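ABC transporter ATP-binding protein (Leptospira interrogans serovar Copenhageni, PDB 4HZI) is the ATPase subunit of an orphan ABC transporter involved in manganese utilization and tolerance, and probably binds and hydrolyses ATP. Local coordinates at residues S33-E38 / F55-N60; E61-L66 / K243-K248; D193-D198 / K223-L228; T48-V53 / S74-L79. All coordinates share one frame; numbering follows the deposited sequence.

Contacts 1, 2 and 3 are strand pairings, whereas contact 4 sets a short strand and its turn against a helix. Contact 1 belongs to the antiparallel sheet and is only partly buried, with one leucine- and phenylalanine-lined face turned inward and a polar face of Ser36 and Glu56, the glutamate being met by Ser33 and Lys58. Contacts 2 and 3 lie in the buried mixed sheet, where strands 62-67 and 227-231 are neighbours; polar chemistry there gathers at strand ends and includes water bridges. Contact 4 is apolar between its segments, with a sulfate held at the helix start. Leu76 of contact 4 touches Leu37 and Phe55 of contact 1 and Leu65 of contact 2, packing between the sheets.

Contact 1 of 4, residues S33-E38 / F55-N60; sequences SLLSLE and FEIKTN
Ser33-Glu38 and Phe55-Asn60 pair as antiparallel strands, interrupted by a classic beta bulge, in the antiparallel sheet of an ABC ATPase domain. Strand 53-58 borders this sheet within the chain, and strand 36-42 separates it from strand 90-93. At the bulge, Leu34 and Leu35 both face Ile57, and the Ile57 carbonyl oxygen accepts both amides in its carbonyl plane, from Leu34 N at 2.9 Å and Leu35 N at 3.0 Å. Beyond the bulge the pairing is regular, with Ile57 N bonded to Leu35 O and Leu37 N to Phe55 O, the latter almost straight at 177°.

Glu56 reaches along the polar face. Glu56 CB lies 3.3 Å from Leu35 O and near Ser36 CB. CG is then tucked between the backbone N and the carbonyl carbon (chi1 70°), and a bend at chi2 swings the carboxylate toward Ser33. There OE1 takes the hydrogen bond from Ser33 OG, while OE2 receives a weak bond from Lys58 NZ as part of a salt bridge. Held by both oxygens, the carboxylate would be restrained in rotation.

The inward face is apolar. Leu35 and Ile57 lie side by side and meet through CD2 and CD1 at 4.1 Å. Phe94 and Phe194 add to the packing round Leu34. Leu37 runs alongside Phe55, with Leu37 CD1 above one ring face toward the rim and Leu37 CD2 3.9 Å from Phe55 CE2.

Contact 2 of 4, residues E61-L66 / K243-K248; sequences EHCVLL and KAVLLK
The parallel part of the mixed core sheet of the ABC ATPase fold includes the pairing of Glu61-Leu66 with Lys243-Lys248, whose strands run with their N-to-C directions 19° apart. Cys63 lies beside Lys243, Val64 beside Ala244, Leu65 beside Val245 and Leu66 beside Leu246. Val64 and Leu66 each offer both N and O to the partner strand: Val64 N binds Lys243 O, and Val64 O accepts Val245 N at 2.8 Å, while Leu66 N binds Val245 O and Leu66 O accepts Leu247 N.

On the face of Cys63, Leu65 and Val245, Leu65 CD1 presses on Val245 CG1 at 3.6 Å. It reaches there because CG is anti to the backbone N (chi1 177°), which carries the branch toward Val245; Cys63 SG meets the other branch of Val245, 4.0 Å from CG2. The opposite face pairs Leu66 with Leu246, two chains side by side whose CD2 atoms meet at 4.1 Å, with Leu267 and Leu270 of helix 264-271 packed on Leu66.

At the partly exposed end, charge replaces hydrocarbon. Bends at chi2, chi3 and chi4 bring Lys243 NZ to 4.4 Å from Glu61 OE2, too far for a direct salt bridge. A water joins them, donating to Glu61 OE2 at 2.6 Å and accepting from Lys243 NZ at 2.9 Å, while Glu61 OE1 is held by the backbone N of Lys58. Strand 62-67 leads on into the probable Walker A loop, and such a buried parallel strand feeding a phosphate-binding loop is typical of P-loop NTPases.

Contact 3 of 4, residues D193-D198 / K223-L228; sequences DFLIMD and KKFTSL
Leu195 and Leu228 anchor the parallel pairing of strand 194-198 with strand 227-231: Leu228 N bonds to Leu195 O at 2.9 Å, and Met197 N to Leu228 O at the same length. Leu195 N closes the pattern on Thr226 O. Beside these bonds, Phe194 CB rests on Thr226 CB at 3.8 Å, and Met197, bent at chi3 (-95°), brings its CE methyl to Ser227 CB at 4.0 Å. Strand 194-198 ends in Asp198 after a run of apolar residues, consistent with a Walker B strand.

Near the strand starts, two waters bridge the segments. Asp193 O accepts from both; one takes the amide hydrogen of Thr226, and the other lies 3.1 Å from Thr226 OG1. That hydroxyl is also bonded to the backbone N of Asn60, and the Ser227 hydroxyl to His62 ND1 and Tyr241 OH. Further out, Arg109 pairs with the Asp193 carboxylate, Phe184 covers Leu195 and Met197, and helix 206-222 completes a beta-alpha-beta unit.

Direct backbone bonds thus join the buried residues, while water-mediated links take over where the strands begin, consistent with solvent reaching that end.

Contact 4 of 4, residues T48-V53 / S74-L79; sequences TILDSV and STLVNL. With SO4 (sulfate ion), chain C.
Ser74 N donates to sulfate O3 at 2.8 Å with an N-H...O angle of 155°, at the start of helix 73-80, whose turn here also brings Thr75 and Leu76 against Ile49 and Leu50. Gly70 N, Gly72 N and Lys73 NZ also bond to the sulfate, so three backbone amides and a lysine bind the anion, which probably comes from the crystallisation liquor; the dipole of the helix start would probably add to their pull.

Behind this polar end, the helix packs on the 48-53 segment through hydrocarbon. Leu50 carries most of it. With CG anti to the carbonyl carbon (chi1 -58°) and the chain extended at chi2, Leu50 CD1 rests on the helix flank, 3.8 Å from Thr75 CG2 and 4.0 Å from Leu76 CA. Leu50 CD1 also lies 4.2 Å from Leu79 CD1, one turn along from Thr75. The Leu50 and Thr75 side chains pass antiparallel, whereas Ile49 lies roughly perpendicular to Thr75, with Ile49 CG2 3.9 Å from Thr75 OG1. Val53 CG1 reaches Leu76 CD1 from further along the segment.

Tyr42 and Ile40 of strand 36-42 add to the packing on Thr75 and Leu79. An anion at the amino end of a helix that follows a glycine-rich loop is consistent with a phosphate site in the Walker A P-loop of an ABC ATPase.

Contact 1 of 4, residues S33-E38 / F55-N60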
loop_
_atom_site.group_PDB
_atom_site.type_symbol
_atom_site.label_atom_id
_atom_site.label_comp_id
_atom_site.label_asym_id
_atom_site.label_seq_id
_atom_site.Cartn_x
_atom_site.Cartn_y
_atom_site.Cartn_z
ATOM N N SER A 33 16.780 24.241 -16.650
ATOM C CA SER A 33 15.870 23.100 -16.871
ATOM C C SER A 33 16.702 21.828 -16.675
ATOM O O SER A 33 17.667 21.617 -17.398
ATOM C CB SER A 33 15.305 23.124 -18.277
ATOM O OG SER A 33 14.549 21.931 -18.507
ATOM N N LEU A 34 16.360 20.998 -15.699
ATOM C CA LEU A 34 17.205 19.832 -15.364
ATOM C C LEU A 34 16.651 18.569 -16.090
ATOM O O LEU A 34 17.380 17.858 -16.708
ATOM C CB LEU A 34 17.270 19.620 -13.846
ATOM C CG LEU A 34 18.272 18.585 -13.352
ATOM C CD1 LEU A 34 18.821 18.934 -11.953
ATOM C CD2 LEU A 34 17.601 17.226 -13.335
ATOM N N LEU A 35 15.373 18.309 -15.954
ATOM C CA LEU A 35 14.699 17.216 -16.690
ATOM C C LEU A 35 13.564 17.803 -17.528
ATOM O O LEU A 35 12.726 18.590 -17.038
ATOM C CB LEU A 35 14.132 16.198 -15.733
ATOM C CG LEU A 35 13.410 15.015 -16.409
ATOM C CD1 LEU A 35 14.418 14.173 -17.172
ATOM C CD2 LEU A 35 12.634 14.158 -15.445
ATOM N N SER A 36 13.513 17.430 -18.804
ATOM C CA SER A 36 12.401 17.866 -19.620
ATOM C C SER A 36 11.936 16.747 -20.535
ATOM O O SER A 36 12.759 16.060 -21.124
ATOM C CB SER A 36 12.703 19.087 -20.443
ATOM O OG SER A 36 13.733 18.882 -21.335
ATOM N N LEU A 37 10.626 16.584 -20.573
ATOM C CA LEU A 37 9.965 15.653 -21.490
ATOM C C LEU A 37 9.031 16.489 -22.355
ATOM O O LEU A 37 8.228 17.278 -21.841
ATOM C CB LEU A 37 9.155 14.641 -20.733
ATOM C CG LEU A 37 9.940 13.496 -20.085
ATOM C CD1 LEU A 37 10.779 13.966 -18.897
ATOM C CD2 LEU A 37 9.018 12.399 -19.662
ATOM N N GLU A 38 9.162 16.331 -23.659
ATOM C CA GLU A 38 8.270 17.009 -24.617
ATOM C C GLU A 38 7.602 15.958 -25.533
ATOM O O GLU A 38 8.298 15.310 -26.315
ATOM C CB GLU A 38 9.098 17.956 -25.470
ATOM C CG GLU A 38 9.753 19.056 -24.653
ATOM C CD GLU A 38 10.500 20.067 -25.510
ATOM O OE1 GLU A 38 11.412 19.673 -26.271
ATOM O OE2 GLU A 38 10.178 21.260 -25.406
ATOM N N PHE A 55 6.321 17.459 -19.335
ATOM C CA PHE A 55 6.523 18.180 -18.102
ATOM C C PHE A 55 7.991 18.542 -17.955
ATOM O O PHE A 55 8.837 18.141 -18.753
ATOM C CB PHE A 55 5.979 17.430 -16.878
ATOM C CG PHE A 55 6.708 16.163 -16.510
ATOM C CD1 PHE A 55 7.789 16.155 -15.591
ATOM C CD2 PHE A 55 6.246 14.948 -17.013
ATOM C CE1 PHE A 55 8.393 14.954 -15.230
ATOM C CE2 PHE A 55 6.862 13.744 -16.643
ATOM C CZ PHE A 55 7.917 13.751 -15.750
ATOM N N GLU A 56 8.331 19.306 -16.927
ATOM C CA GLU A 56 9.751 19.584 -16.722
ATOM C C GLU A 56 10.046 19.850 -15.252
ATOM O O GLU A 56 9.133 20.191 -14.518
ATOM C CB GLU A 56 10.238 20.722 -17.598
ATOM C CG GLU A 56 9.762 22.102 -17.265
ATOM C CD GLU A 56 10.922 23.114 -17.167
ATOM O OE1 GLU A 56 12.087 22.842 -17.611
ATOM O OE2 GLU A 56 10.663 24.209 -16.618
ATOM N N ILE A 57 11.287 19.596 -14.842
ATOM C CA ILE A 57 11.684 19.801 -13.445
ATOM C C ILE A 57 12.956 20.645 -13.535
ATOM O O ILE A 57 13.908 20.306 -14.247
ATOM C CB ILE A 57 11.991 18.465 -12.695
ATOM C CG1 ILE A 57 10.804 17.495 -12.765
ATOM C CG2 ILE A 57 12.427 18.753 -11.250
ATOM C CD1 ILE A 57 11.073 16.111 -12.198
ATOM N N LYS A 58 12.973 21.770 -12.815
ATOM C CA LYS A 58 14.159 22.622 -12.795
ATOM C C LYS A 58 15.038 22.233 -11.621
ATOM O O LYS A 58 14.590 21.554 -10.681
ATOM C CB LYS A 58 13.729 24.075 -12.654
ATOM C CG LYS A 58 12.736 24.502 -13.723
ATOM C CD LYS A 58 12.938 25.951 -14.077
ATOM C CE LYS A 58 11.988 26.400 -15.169
ATOM N NZ LYS A 58 10.581 26.256 -14.730
ATOM N N THR A 59 16.311 22.614 -11.713
ATOM C CA THR A 59 17.259 22.444 -10.629
ATOM C C THR A 59 16.636 22.873 -9.299
ATOM O O THR A 59 16.025 23.925 -9.199
ATOM C CB THR A 59 18.559 23.212 -10.930
ATOM O OG1 THR A 59 19.141 22.638 -12.094
ATOM C CG2 THR A 59 19.556 23.040 -9.806
ATOM N N ASN A 60 16.758 22.004 -8.307
ATOM C CA ASN A 60 16.246 22.228 -6.951
ATOM C C ASN A 60 14.722 22.288 -6.795
ATOM O O ASN A 60 14.195 22.683 -5.738
ATOM C CB ASN A 60 16.965 23.451 -6.307
ATOM C CG ASN A 60 18.467 23.232 -6.192
ATOM O OD1 ASN A 60 18.940 22.109 -6.023
ATOM N ND2 ASN A 60 19.225 24.315 -6.254
#

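Contact 2 of 4, residues E61-L66 / K243-K248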
loop_
_atom_site.group_PDB
_atom_site.type_symbol
_atom_site.label_atom_id
_atom_site.label_comp_id
_atom_site.label_asym_id
_atom_site.label_seq_id
_atom_site.Cartn_x
_atom_site.Cartn_y
_atom_site.Cartn_z
ATOM N N GLU A 61 13.985 21.847 -7.821
ATOM C CA GLU A 61 12.576 21.598 -7.657
ATOM C C GLU A 61 12.278 20.154 -7.181
ATOM O O GLU A 61 13.041 19.166 -7.425
ATOM C CB GLU A 61 11.789 21.855 -8.954
ATOM C CG GLU A 61 11.823 23.298 -9.396
ATOM C CD GLU A 61 10.859 23.563 -10.531
ATOM O OE1 GLU A 61 10.661 22.637 -11.380
ATOM O OE2 GLU A 61 10.320 24.705 -10.571
ATOM N N HIS A 62 11.156 20.047 -6.499
ATOM C CA HIS A 62 10.658 18.777 -6.003
ATOM C C HIS A 62 9.259 18.621 -6.643
ATOM O O HIS A 62 8.324 19.367 -6.355
ATOM C CB HIS A 62 10.661 18.801 -4.466
ATOM C CG HIS A 62 12.039 18.897 -3.917
ATOM N ND1 HIS A 62 12.957 17.861 -4.029
ATOM C CD2 HIS A 62 12.722 19.949 -3.387
ATOM C CE1 HIS A 62 14.115 18.247 -3.519
ATOM N NE2 HIS A 62 13.998 19.510 -3.120
ATOM N N CYS A 63 9.151 17.616 -7.518
ATOM C CA CYS A 63 7.961 17.385 -8.320
ATOM C C CYS A 63 7.360 16.021 -7.979
ATOM O O CYS A 63 8.080 15.052 -7.861
ATOM C CB CYS A 63 8.338 17.420 -9.800
ATOM S SG CYS A 63 6.879 17.279 -10.877
ATOM N N VAL A 64 6.060 15.961 -7.777
ATOM C CA VAL A 64 5.376 14.698 -7.537
ATOM C C VAL A 64 4.695 14.234 -8.829
ATOM O O VAL A 64 4.054 15.027 -9.531
ATOM C CB VAL A 64 4.221 14.806 -6.529
ATOM C CG1 VAL A 64 3.680 13.406 -6.140
ATOM C CG2 VAL A 64 4.567 15.576 -5.328
ATOM N N LEU A 65 4.769 12.936 -9.093
ATOM C CA LEU A 65 3.942 12.297 -10.143
ATOM C C LEU A 65 2.876 11.491 -9.442
ATOM O O LEU A 65 3.167 10.478 -8.780
ATOM C CB LEU A 65 4.815 11.415 -11.025
ATOM C CG LEU A 65 4.207 10.593 -12.153
ATOM C CD1 LEU A 65 3.765 11.502 -13.255
ATOM C CD2 LEU A 65 5.235 9.580 -12.699
ATOM N N LEU A 66 1.643 11.984 -9.485
ATOM C CA LEU A 66 0.510 11.338 -8.823
ATOM C C LEU A 66 -0.338 10.664 -9.896
ATOM O O LEU A 66 -0.770 11.301 -10.870
ATOM C CB LEU A 66 -0.350 12.323 -8.055
ATOM C CG LEU A 66 -1.581 11.783 -7.326
ATOM C CD1 LEU A 66 -1.237 10.878 -6.136
ATOM C CD2 LEU A 66 -2.516 12.879 -6.825
ATOM N N LYS A 243 5.517 21.130 -7.082
ATOM C CA LYS A 243 5.008 20.962 -8.469
ATOM C C LYS A 243 4.455 19.557 -8.557
ATOM O O LYS A 243 4.910 18.664 -7.820
ATOM C CB LYS A 243 6.133 21.028 -9.490
ATOM C CG LYS A 243 6.958 22.294 -9.512
ATOM C CD LYS A 243 6.192 23.404 -10.200
ATOM C CE LYS A 243 6.164 23.196 -11.703
ATOM N NZ LYS A 243 6.335 24.499 -12.403
ATOM N N ALA A 244 3.518 19.330 -9.473
ATOM C CA ALA A 244 2.992 17.972 -9.656
ATOM C C ALA A 244 2.648 17.749 -11.123
ATOM O O ALA A 244 2.414 18.687 -11.921
ATOM C CB ALA A 244 1.798 17.736 -8.803
ATOM N N VAL A 245 2.631 16.478 -11.452
ATOM C CA VAL A 245 2.138 15.989 -12.713
ATOM C C VAL A 245 1.080 14.944 -12.355
ATOM O O VAL A 245 1.368 14.012 -11.577
ATOM C CB VAL A 245 3.280 15.272 -13.482
ATOM C CG1 VAL A 245 2.775 14.634 -14.783
ATOM C CG2 VAL A 245 4.420 16.201 -13.794
ATOM N N LEU A 246 -0.121 15.049 -12.921
ATOM C CA LEU A 246 -1.209 14.123 -12.648
ATOM C C LEU A 246 -1.315 13.230 -13.906
ATOM O O LEU A 246 -1.348 13.755 -15.024
ATOM C CB LEU A 246 -2.540 14.848 -12.462
ATOM C CG LEU A 246 -2.626 15.917 -11.383
ATOM C CD1 LEU A 246 -4.047 16.466 -11.333
ATOM C CD2 LEU A 246 -2.224 15.426 -9.989
ATOM N N LEU A 247 -1.219 11.917 -13.693
ATOM C CA LEU A 247 -1.125 10.948 -14.768
ATOM C C LEU A 247 -2.281 9.966 -14.691
ATOM O O LEU A 247 -2.564 9.403 -13.650
ATOM C CB LEU A 247 0.186 10.148 -14.664
ATOM C CG LEU A 247 0.642 9.467 -15.955
ATOM C CD1 LEU A 247 1.231 10.357 -17.031
ATOM C CD2 LEU A 247 1.612 8.321 -15.637
ATOM N N LYS A 248 -2.938 9.757 -15.837
ATOM C CA LYS A 248 -4.111 8.914 -15.934
ATOM C C LYS A 248 -4.128 8.272 -17.329
ATOM O O LYS A 248 -4.108 8.966 -18.337
ATOM C CB LYS A 248 -5.346 9.779 -15.774
ATOM C CG LYS A 248 -6.656 9.031 -15.718
ATOM C CD LYS A 248 -7.775 10.079 -15.880
ATOM C CE LYS A 248 -9.134 9.497 -15.578
ATOM N NZ LYS A 248 -10.161 10.553 -15.790
HETATM O O HOH W 1 8.940 25.882 -12.462
#

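Contact 3 of 4, residues D193-D198 / K223-L228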
loop_
_atom_site.group_PDB
_atom_site.type_symbol
_atom_site.label_atom_id
_atom_site.label_comp_id
_atom_site.label_asym_id
_atom_site.label_seq_id
_atom_site.Cartn_x
_atom_site.Cartn_y
_atom_site.Cartn_z
ATOM N N ASP A 193 22.510 14.112 -10.110
ATOM C CA ASP A 193 21.914 15.400 -10.487
ATOM C C ASP A 193 20.502 15.495 -9.934
ATOM O O ASP A 193 20.052 16.564 -9.505
ATOM C CB ASP A 193 21.874 15.494 -12.015
ATOM C CG ASP A 193 23.271 15.616 -12.653
ATOM O OD1 ASP A 193 24.199 16.067 -11.960
ATOM O OD2 ASP A 193 23.425 15.276 -13.859
ATOM N N PHE A 194 19.803 14.365 -9.954
ATOM C CA PHE A 194 18.458 14.249 -9.413
ATOM C C PHE A 194 18.112 12.838 -8.910
ATOM O O PHE A 194 18.766 11.840 -9.256
ATOM C CB PHE A 194 17.387 14.885 -10.312
ATOM C CG PHE A 194 16.744 13.971 -11.322
ATOM C CD1 PHE A 194 17.364 13.714 -12.520
ATOM C CD2 PHE A 194 15.498 13.453 -11.098
ATOM C CE1 PHE A 194 16.754 12.915 -13.479
ATOM C CE2 PHE A 194 14.875 12.633 -12.035
ATOM C CZ PHE A 194 15.502 12.352 -13.204
ATOM N N LEU A 195 17.085 12.778 -8.081
ATOM C CA LEU A 195 16.667 11.560 -7.426
ATOM C C LEU A 195 15.247 11.195 -7.808
ATOM O O LEU A 195 14.325 12.019 -7.790
ATOM C CB LEU A 195 16.726 11.761 -5.917
ATOM C CG LEU A 195 16.159 10.656 -5.033
ATOM C CD1 LEU A 195 16.783 9.283 -5.267
ATOM C CD2 LEU A 195 16.428 11.080 -3.601
ATOM N N ILE A 196 15.050 9.935 -8.137
ATOM C CA ILE A 196 13.698 9.425 -8.312
ATOM C C ILE A 196 13.302 8.546 -7.139
ATOM O O ILE A 196 13.981 7.570 -6.840
ATOM C CB ILE A 196 13.571 8.575 -9.591
ATOM C CG1 ILE A 196 13.962 9.344 -10.835
ATOM C CG2 ILE A 196 12.144 8.066 -9.693
ATOM C CD1 ILE A 196 13.980 8.481 -12.113
ATOM N N MET A 197 12.230 8.902 -6.438
ATOM C CA MET A 197 11.714 8.076 -5.366
ATOM C C MET A 197 10.393 7.436 -5.820
ATOM O O MET A 197 9.355 8.077 -5.902
ATOM C CB MET A 197 11.499 8.877 -4.098
ATOM C CG MET A 197 12.831 9.293 -3.493
ATOM S SD MET A 197 12.551 10.238 -2.022
ATOM C CE MET A 197 12.628 11.849 -2.785
ATOM N N ASP A 198 10.481 6.160 -6.148
ATOM C CA ASP A 198 9.401 5.424 -6.769
ATOM C C ASP A 198 8.601 4.670 -5.706
ATOM O O ASP A 198 9.023 3.589 -5.275
ATOM C CB ASP A 198 10.037 4.449 -7.788
ATOM C CG ASP A 198 9.013 3.721 -8.650
ATOM O OD1 ASP A 198 7.808 4.061 -8.596
ATOM O OD2 ASP A 198 9.450 2.801 -9.396
ATOM N N LYS A 223 20.047 20.555 2.946
ATOM C CA LYS A 223 20.706 20.477 1.653
ATOM C C LYS A 223 19.708 20.693 0.508
ATOM O O LYS A 223 18.632 20.095 0.523
ATOM C CB LYS A 223 21.304 19.067 1.511
ATOM C CG LYS A 223 22.764 19.084 1.098
ATOM C CD LYS A 223 23.123 18.105 -0.008
ATOM C CE LYS A 223 24.274 18.679 -0.830
ATOM N NZ LYS A 223 24.654 17.835 -1.994
ATOM N N LYS A 224 20.039 21.554 -0.457
ATOM C CA LYS A 224 19.241 21.655 -1.682
ATOM C C LYS A 224 19.466 20.402 -2.568
ATOM O O LYS A 224 20.597 19.892 -2.667
ATOM C CB LYS A 224 19.563 22.936 -2.452
ATOM C CG LYS A 224 18.901 24.179 -1.869
ATOM C CD LYS A 224 19.249 25.417 -2.680
ATOM C CE LYS A 224 18.745 26.687 -2.023
ATOM N NZ LYS A 224 17.327 26.612 -1.543
ATOM N N PHE A 225 18.379 19.894 -3.176
ATOM C CA PHE A 225 18.455 18.758 -4.126
ATOM C C PHE A 225 17.235 18.761 -5.068
ATOM O O PHE A 225 16.389 19.654 -4.972
ATOM C CB PHE A 225 18.636 17.396 -3.421
ATOM C CG PHE A 225 17.426 16.884 -2.647
ATOM C CD1 PHE A 225 16.986 17.486 -1.483
ATOM C CD2 PHE A 225 16.744 15.737 -3.069
ATOM C CE1 PHE A 225 15.932 16.962 -0.761
ATOM C CE2 PHE A 225 15.668 15.227 -2.365
ATOM C CZ PHE A 225 15.223 15.849 -1.225
ATOM N N THR A 226 17.244 17.866 -6.046
ATOM C CA THR A 226 16.180 17.849 -7.086
ATOM C C THR A 226 15.566 16.450 -7.054
ATOM O O THR A 226 16.305 15.463 -6.989
ATOM C CB THR A 226 16.726 18.134 -8.503
ATOM O OG1 THR A 226 17.453 19.364 -8.510
ATOM C CG2 THR A 226 15.586 18.299 -9.496
ATOM N N SER A 227 14.244 16.367 -7.101
ATOM C CA SER A 227 13.584 15.080 -7.008
ATOM C C SER A 227 12.262 14.950 -7.725
ATOM O O SER A 227 11.554 15.920 -7.936
ATOM C CB SER A 227 13.434 14.652 -5.542
ATOM O OG SER A 227 12.398 15.306 -4.890
ATOM N N LEU A 228 11.936 13.692 -7.994
ATOM C CA LEU A 228 10.675 13.269 -8.561
ATOM C C LEU A 228 10.153 12.163 -7.687
ATOM O O LEU A 228 10.781 11.163 -7.540
ATOM C CB LEU A 228 10.866 12.743 -9.990
ATOM C CG LEU A 228 9.643 12.190 -10.701
ATOM C CD1 LEU A 228 8.562 13.239 -10.899
ATOM C CD2 LEU A 228 10.022 11.638 -12.078
HETATM O O HOH W 2 19.797 16.442 -6.672
HETATM O O HOH W 3 20.504 19.035 -8.941
#

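Contact 4 of 4, residues T48-V53 / S74-L79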
loop_
_atom_site.group_PDB
_atom_site.type_symbol
_atom_site.label_atom_id
_atom_site.label_comp_id
_atom_site.label_asym_id
_atom_site.label_seq_id
_atom_site.Cartn_x
_atom_site.Cartn_y
_atom_site.Cartn_z
ATOM N N THR A 48 -0.923 2.165 -26.889
ATOM C CA THR A 48 -0.242 3.355 -26.405
ATOM C C THR A 48 -0.236 3.336 -24.861
ATOM O O THR A 48 -1.253 3.384 -24.211
ATOM C CB THR A 48 -0.909 4.620 -26.965
ATOM O OG1 THR A 48 -0.812 4.610 -28.394
ATOM C CG2 THR A 48 -0.203 5.897 -26.462
ATOM N N ILE A 49 0.932 3.189 -24.291
ATOM C CA ILE A 49 1.095 3.144 -22.848
ATOM C C ILE A 49 1.366 4.541 -22.237
ATOM O O ILE A 49 0.857 4.842 -21.152
ATOM C CB ILE A 49 2.230 2.195 -22.505
ATOM C CG1 ILE A 49 1.861 0.782 -23.003
ATOM C CG2 ILE A 49 2.456 2.174 -21.018
ATOM C CD1 ILE A 49 2.987 -0.192 -22.846
ATOM N N LEU A 50 2.195 5.325 -22.913
ATOM C CA LEU A 50 2.371 6.744 -22.608
ATOM C C LEU A 50 1.988 7.516 -23.821
ATOM O O LEU A 50 2.406 7.188 -24.921
ATOM C CB LEU A 50 3.804 7.040 -22.221
ATOM C CG LEU A 50 4.249 6.219 -21.010
ATOM C CD1 LEU A 50 5.719 6.430 -20.764
ATOM C CD2 LEU A 50 3.477 6.566 -19.737
ATOM N N ASP A 51 1.188 8.543 -23.624
ATOM C CA ASP A 51 0.733 9.373 -24.737
ATOM C C ASP A 51 1.033 10.859 -24.606
ATOM O O ASP A 51 0.336 11.552 -23.857
ATOM C CB ASP A 51 -0.746 9.163 -24.833
ATOM C CG ASP A 51 -1.371 9.819 -26.064
ATOM O OD1 ASP A 51 -0.701 10.502 -26.839
ATOM O OD2 ASP A 51 -2.572 9.621 -26.210
ATOM N N SER A 52 2.066 11.290 -25.320
ATOM C CA SER A 52 2.470 12.697 -25.465
ATOM C C SER A 52 2.698 13.372 -24.092
ATOM O O SER A 52 2.155 14.449 -23.777
ATOM C CB SER A 52 1.415 13.456 -26.312
ATOM O OG SER A 52 1.914 14.725 -26.674
ATOM N N VAL A 53 3.516 12.716 -23.280
ATOM C CA VAL A 53 3.770 13.162 -21.895
ATOM C C VAL A 53 4.733 14.344 -21.924
ATOM O O VAL A 53 5.806 14.299 -22.500
ATOM C CB VAL A 53 4.336 11.986 -21.054
ATOM C CG1 VAL A 53 4.838 12.461 -19.676
ATOM C CG2 VAL A 53 3.268 10.969 -20.831
ATOM N N SER A 74 5.159 3.384 -13.651
ATOM C CA SER A 74 6.379 2.546 -13.659
ATOM C C SER A 74 7.043 2.599 -15.016
ATOM O O SER A 74 8.256 2.703 -15.072
ATOM C CB SER A 74 6.096 1.125 -13.256
ATOM O OG SER A 74 5.851 1.084 -11.849
ATOM N N THR A 75 6.254 2.588 -16.084
ATOM C CA THR A 75 6.799 2.783 -17.437
ATOM C C THR A 75 7.546 4.092 -17.609
ATOM O O THR A 75 8.633 4.165 -18.156
ATOM C CB THR A 75 5.684 2.622 -18.489
ATOM O OG1 THR A 75 5.106 1.320 -18.339
ATOM C CG2 THR A 75 6.239 2.771 -19.879
ATOM N N LEU A 76 6.977 5.176 -17.091
ATOM C CA LEU A 76 7.589 6.458 -17.175
ATOM C C LEU A 76 8.933 6.533 -16.466
ATOM O O LEU A 76 9.911 7.091 -17.040
ATOM C CB LEU A 76 6.562 7.540 -16.685
ATOM C CG LEU A 76 6.931 9.010 -16.886
ATOM C CD1 LEU A 76 7.353 9.387 -18.304
ATOM C CD2 LEU A 76 5.726 9.852 -16.475
ATOM N N VAL A 77 9.005 5.924 -15.287
ATOM C CA VAL A 77 10.227 5.890 -14.481
ATOM C C VAL A 77 11.288 5.132 -15.279
ATOM O O VAL A 77 12.422 5.611 -15.409
ATOM C CB VAL A 77 9.981 5.199 -13.133
ATOM C CG1 VAL A 77 11.291 4.899 -12.426
ATOM C CG2 VAL A 77 9.087 6.066 -12.241
ATOM N N ASN A 78 10.878 3.992 -15.848
ATOM C CA ASN A 78 11.778 3.201 -16.703
ATOM C C ASN A 78 12.338 3.961 -17.902
ATOM O O ASN A 78 13.523 3.833 -18.247
ATOM C CB ASN A 78 11.105 1.907 -17.164
ATOM C CG ASN A 78 10.848 0.950 -16.031
ATOM O OD1 ASN A 78 11.442 1.047 -14.970
ATOM N ND2 ASN A 78 9.958 0.016 -16.251
ATOM N N LEU A 79 11.516 4.806 -18.505
ATOM C CA LEU A 79 11.909 5.623 -19.605
ATOM C C LEU A 79 12.849 6.711 -19.122
ATOM O O LEU A 79 13.905 6.944 -19.700
ATOM C CB LEU A 79 10.649 6.162 -20.271
ATOM C CG LEU A 79 10.817 6.781 -21.647
ATOM C CD1 LEU A 79 9.523 6.762 -22.432
ATOM C CD2 LEU A 79 11.337 8.213 -21.531
HETATM S S SO4 C . 1.403 2.231 -12.864
HETATM O O1 SO4 C . 1.155 1.816 -14.269
HETATM O O2 SO4 C . 0.980 3.650 -12.765
HETATM O O3 SO4 C . 2.834 2.216 -12.559
HETATM O O4 SO4 C . 0.598 1.361 -12.067
#